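Local coordinates for sensor protein (Shewanella sp. W3-18-1, PDB 3MYF), which probably relays phosphoryl groups in a two-component signalling pathway, as the histidine phosphotransfer (Hpt) domain of a hybrid sensor kinase, at residues A[70-75]-A[97-102]. Numbering follows the deposited sequence. Where two conformers were deposited one is given.
Sequences TTQRLC and ELLDEL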
ATOM      1  N   THR A  70      -7.397  -6.835 -15.661  1.00 30.52           N
ATOM      2  CA  THR A  70      -6.509  -7.912 -16.116  1.00 29.62           C
ATOM      3  C   THR A  70      -5.656  -8.426 -14.966  1.00 28.46           C
ATOM      4  O   THR A  70      -5.533  -9.653 -14.785  1.00 28.86           O
ATOM      5  CB  THR A  70      -5.662  -7.492 -17.346  1.00 29.93           C
ATOM      6  OG1 THR A  70      -6.544  -7.206 -18.438  1.00 30.86           O
ATOM      7  CG2 THR A  70      -4.694  -8.604 -17.777  1.00 30.91           C
ATOM      8  N   THR A  71      -5.119  -7.496 -14.171  1.00 27.38           N
ATOM      9  CA  THR A  71      -4.388  -7.836 -12.948  1.00 26.34           C
ATOM     10  C   THR A  71      -5.246  -8.697 -12.034  1.00 27.64           C
ATOM     11  O   THR A  71      -4.777  -9.730 -11.525  1.00 27.38           O
ATOM     12  CB  THR A  71      -3.929  -6.568 -12.203  1.00 26.02           C
ATOM     13  OG1 THR A  71      -3.036  -5.804 -13.032  1.00 26.27           O
ATOM     14  CG2 THR A  71      -3.220  -6.903 -10.923  1.00 25.90           C
ATOM     15  N   GLN A  72      -6.490  -8.271 -11.817  1.00 29.57           N
ATOM     16  CA  GLN A  72      -7.393  -8.970 -10.924  1.00 30.36           C
ATOM     17  C   GLN A  72      -7.603 -10.415 -11.367  1.00 28.83           C
ATOM     18  O   GLN A  72      -7.517 -11.329 -10.546  1.00 28.72           O
ATOM     19  CB  GLN A  72      -8.743  -8.252 -10.806  1.00 32.69           C
ATOM     20  CG  GLN A  72      -9.688  -8.908  -9.794  1.00 35.60           C
ATOM     21  CD  GLN A  72     -11.105  -8.355  -9.845  1.00 42.19           C
ATOM     22  OE1 GLN A  72     -11.682  -8.172 -10.921  1.00 44.01           O
ATOM     23  NE2 GLN A  72     -11.681  -8.109  -8.677  1.00 43.02           N
ATOM     24  N   ARG A  73      -7.858 -10.599 -12.665  1.00 27.80           N
ATOM     25  CA  ARG A  73      -8.110 -11.912 -13.235  0.50 26.98           C
ATOM     26  C   ARG A  73      -6.882 -12.801 -13.106  1.00 26.60           C
ATOM     27  O   ARG A  73      -6.970 -13.958 -12.663  1.00 26.49           O
ATOM     28  CB  ARG A  73      -8.492 -11.787 -14.707  0.50 27.62           C
ATOM     29  CG  ARG A  73      -8.547 -13.131 -15.440  0.50 27.20           C
ATOM     30  CD  ARG A  73      -9.072 -12.966 -16.829  0.50 29.13           C
ATOM     31  NE  ARG A  73      -8.139 -12.272 -17.708  0.50 30.25           N
ATOM     32  CZ  ARG A  73      -7.082 -12.839 -18.282  0.50 29.16           C
ATOM     33  NH1 ARG A  73      -6.309 -12.126 -19.086  0.50 30.06           N
ATOM     34  NH2 ARG A  73      -6.789 -14.110 -18.043  0.50 28.16           N
ATOM     35  N   LEU A  74      -5.738 -12.259 -13.512  1.00 25.56           N
ATOM     36  CA  LEU A  74      -4.484 -13.028 -13.483  1.00 26.26           C
ATOM     37  C   LEU A  74      -4.143 -13.441 -12.057  1.00 26.89           C
ATOM     38  O   LEU A  74      -3.765 -14.608 -11.824  1.00 28.08           O
ATOM     39  CB  LEU A  74      -3.343 -12.242 -14.150  1.00 25.92           C
ATOM     40  CG  LEU A  74      -3.471 -12.115 -15.697  1.00 28.15           C
ATOM     41  CD1 LEU A  74      -2.383 -11.225 -16.249  1.00 29.09           C
ATOM     42  CD2 LEU A  74      -3.439 -13.465 -16.446  1.00 30.37           C
ATOM     43  N   CYS A  75      -4.310 -12.519 -11.102  1.00 26.03           N
ATOM     44  CA  CYS A  75      -4.067 -12.845  -9.682  1.00 28.07           C
ATOM     45  C   CYS A  75      -5.030 -13.921  -9.189  1.00 28.75           C
ATOM     46  O   CYS A  75      -4.625 -14.810  -8.453  1.00 29.35           O
ATOM     47  CB  CYS A  75      -4.130 -11.609  -8.779  1.00 29.02           C
ATOM     48  SG  CYS A  75      -2.713 -10.522  -8.951  1.00 31.41           S
ATOM     49  N   GLU A  97       2.704 -13.315 -17.992  1.00 28.49           N
ATOM     50  CA  GLU A  97       1.656 -12.429 -18.458  1.00 29.20           C
ATOM     51  C   GLU A  97       1.345 -11.400 -17.370  1.00 27.97           C
ATOM     52  O   GLU A  97       1.093 -10.229 -17.669  1.00 29.95           O
ATOM     53  CB  GLU A  97       0.399 -13.216 -18.772  1.00 31.47           C
ATOM     54  CG  GLU A  97      -0.648 -12.410 -19.520  1.00 35.84           C
ATOM     55  CD  GLU A  97      -1.888 -13.227 -19.820  1.00 40.80           C
ATOM     56  OE1 GLU A  97      -1.842 -14.473 -19.611  1.00 43.38           O
ATOM     57  OE2 GLU A  97      -2.891 -12.626 -20.276  1.00 42.80           O
ATOM     58  N   LEU A  98       1.326 -11.848 -16.120  1.00 25.63           N
ATOM     59  CA  LEU A  98       1.075 -10.921 -15.013  1.00 25.34           C
ATOM     60  C   LEU A  98       2.169  -9.868 -14.887  1.00 26.02           C
ATOM     61  O   LEU A  98       1.870  -8.666 -14.699  1.00 27.62           O
ATOM     62  CB  LEU A  98       0.881 -11.636 -13.687  1.00 24.42           C
ATOM     63  CG  LEU A  98       0.741 -10.704 -12.465  1.00 25.56           C
ATOM     64  CD1 LEU A  98      -0.583  -9.913 -12.465  1.00 27.98           C
ATOM     65  CD2 LEU A  98       0.869 -11.552 -11.215  1.00 23.30           C
ATOM     66  N   LEU A  99       3.428 -10.297 -14.991  1.00 30.09           N
ATOM     67  CA  LEU A  99       4.546  -9.337 -14.901  1.00 29.61           C
ATOM     68  C   LEU A  99       4.451  -8.281 -15.986  1.00 29.93           C
ATOM     69  O   LEU A  99       4.635  -7.091 -15.717  1.00 29.67           O
ATOM     70  CB  LEU A  99       5.895 -10.056 -14.991  1.00 31.48           C
ATOM     71  CG  LEU A  99       6.279 -10.835 -13.735  1.00 32.23           C
ATOM     72  CD1 LEU A  99       7.476 -11.754 -14.029  1.00 35.69           C
ATOM     73  CD2 LEU A  99       6.581  -9.881 -12.590  1.00 34.71           C
ATOM     74  N   ASP A 100       4.164  -8.713 -17.213  1.00 30.97           N
ATOM     75  CA  ASP A 100       4.009  -7.783 -18.332  1.00 32.93           C
ATOM     76  C   ASP A 100       2.876  -6.784 -18.041  1.00 32.23           C
ATOM     77  O   ASP A 100       3.005  -5.578 -18.315  1.00 33.10           O
ATOM     78  CB  ASP A 100       3.717  -8.552 -19.631  1.00 35.84           C
ATOM     79  CG  ASP A 100       3.576  -7.642 -20.821  1.00 40.03           C
ATOM     80  OD1 ASP A 100       2.433  -7.411 -21.266  1.00 41.98           O
ATOM     81  OD2 ASP A 100       4.601  -7.138 -21.308  1.00 43.84           O
ATOM     82  N   GLU A 101       1.777  -7.295 -17.498  1.00 30.63           N
ATOM     83  CA  GLU A 101       0.646  -6.458 -17.107  1.00 31.00           C
ATOM     84  C   GLU A 101       0.999  -5.427 -16.026  1.00 29.68           C
ATOM     85  O   GLU A 101       0.528  -4.302 -16.089  1.00 30.28           O
ATOM     86  CB  GLU A 101      -0.557  -7.317 -16.686  1.00 31.62           C
ATOM     87  CG  GLU A 101      -1.868  -6.546 -16.400  1.00 32.28           C
ATOM     88  CD  GLU A 101      -2.436  -5.792 -17.605  1.00 37.01           C
ATOM     89  OE1 GLU A 101      -2.088  -6.091 -18.768  1.00 39.25           O
ATOM     90  OE2 GLU A 101      -3.267  -4.899 -17.385  1.00 38.02           O
ATOM     91  N   LEU A 102       1.828  -5.803 -15.049  1.00 28.66           N
ATOM     92  CA  LEU A 102       2.209  -4.866 -13.979  1.00 28.84           C
ATOM     93  C   LEU A 102       3.049  -3.691 -14.467  1.00 30.50           C
ATOM     94  O   LEU A 102       2.914  -2.573 -13.958  1.00 31.09           O
ATOM     95  CB  LEU A 102       2.891  -5.584 -12.824  1.00 29.01           C
ATOM     96  CG  LEU A 102       1.925  -6.545 -12.140  1.00 28.43           C
ATOM     97  CD1 LEU A 102       2.638  -7.257 -10.975  1.00 32.39           C
ATOM     98  CD2 LEU A 102       0.660  -5.820 -11.669  1.00 28.54           C
TER
HETATM   99  O   HOH W   1      -4.575  -4.694 -15.041  1.00 37.87           O
HETATM  100  O   HOH W   2      -4.913 -14.157 -20.037  1.00 48.84           O
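Leu-74 and Leu-98 bring the two backbones nearest, CA to CA 6.1 Å, where segments 70-75 and 97-102 run nearly antiparallel at 156° with axes 9.9 Å apart. Leu-74 reaches straight across: its CD1 lies on the opposite backbone, 3.7 Å from CA of Leu-98, while CD2 meets the carboxylate end of Glu-97. Leu-98 answers with CD1, which touches both CB of Leu-74 and SG of Cys-75; Ile-56 of helix 49-63 packs on Leu-98, and Leu-59 on Cys-75. One turn on, Glu-101 leaves its helix with CG anti to the backbone N and then bends at chi2 (62°), which lays the carboxylate across Thr-70, OE2 3.5 Å from its CB. Thr-71 OG1 rests 3.6 Å from Glu-101 CG and meets Leu-102 CD2. Glu-101 OE2 is hydrogen-bonded to Thr-5 OG1 and accepts from a water 2.7 Å away, which accepts from Thr-71 N at 3.0 Å. With a leucine in place of Glu-101, that water and the Thr-5 hydroxyl would probably lose their shared acceptor, and with it the link to the first turn of helix 69-83. At the exposed margin, in one of its two conformers, Arg-73 NH1 makes a long, tentative salt bridge of 3.7 Å to Glu-97 OE2, the guanidinium and carboxylate planes 54° apart, with a second water bonded to both; NH2 has a partner in Glu-77. In this Hpt bundle, leucines, with Thr-70 and Thr-71 against the bent Glu-101, make the direct join and water much of the polar one; the helix N-terminus and the partners at OE2 probably help offset the cost of burying the carboxylate's charge.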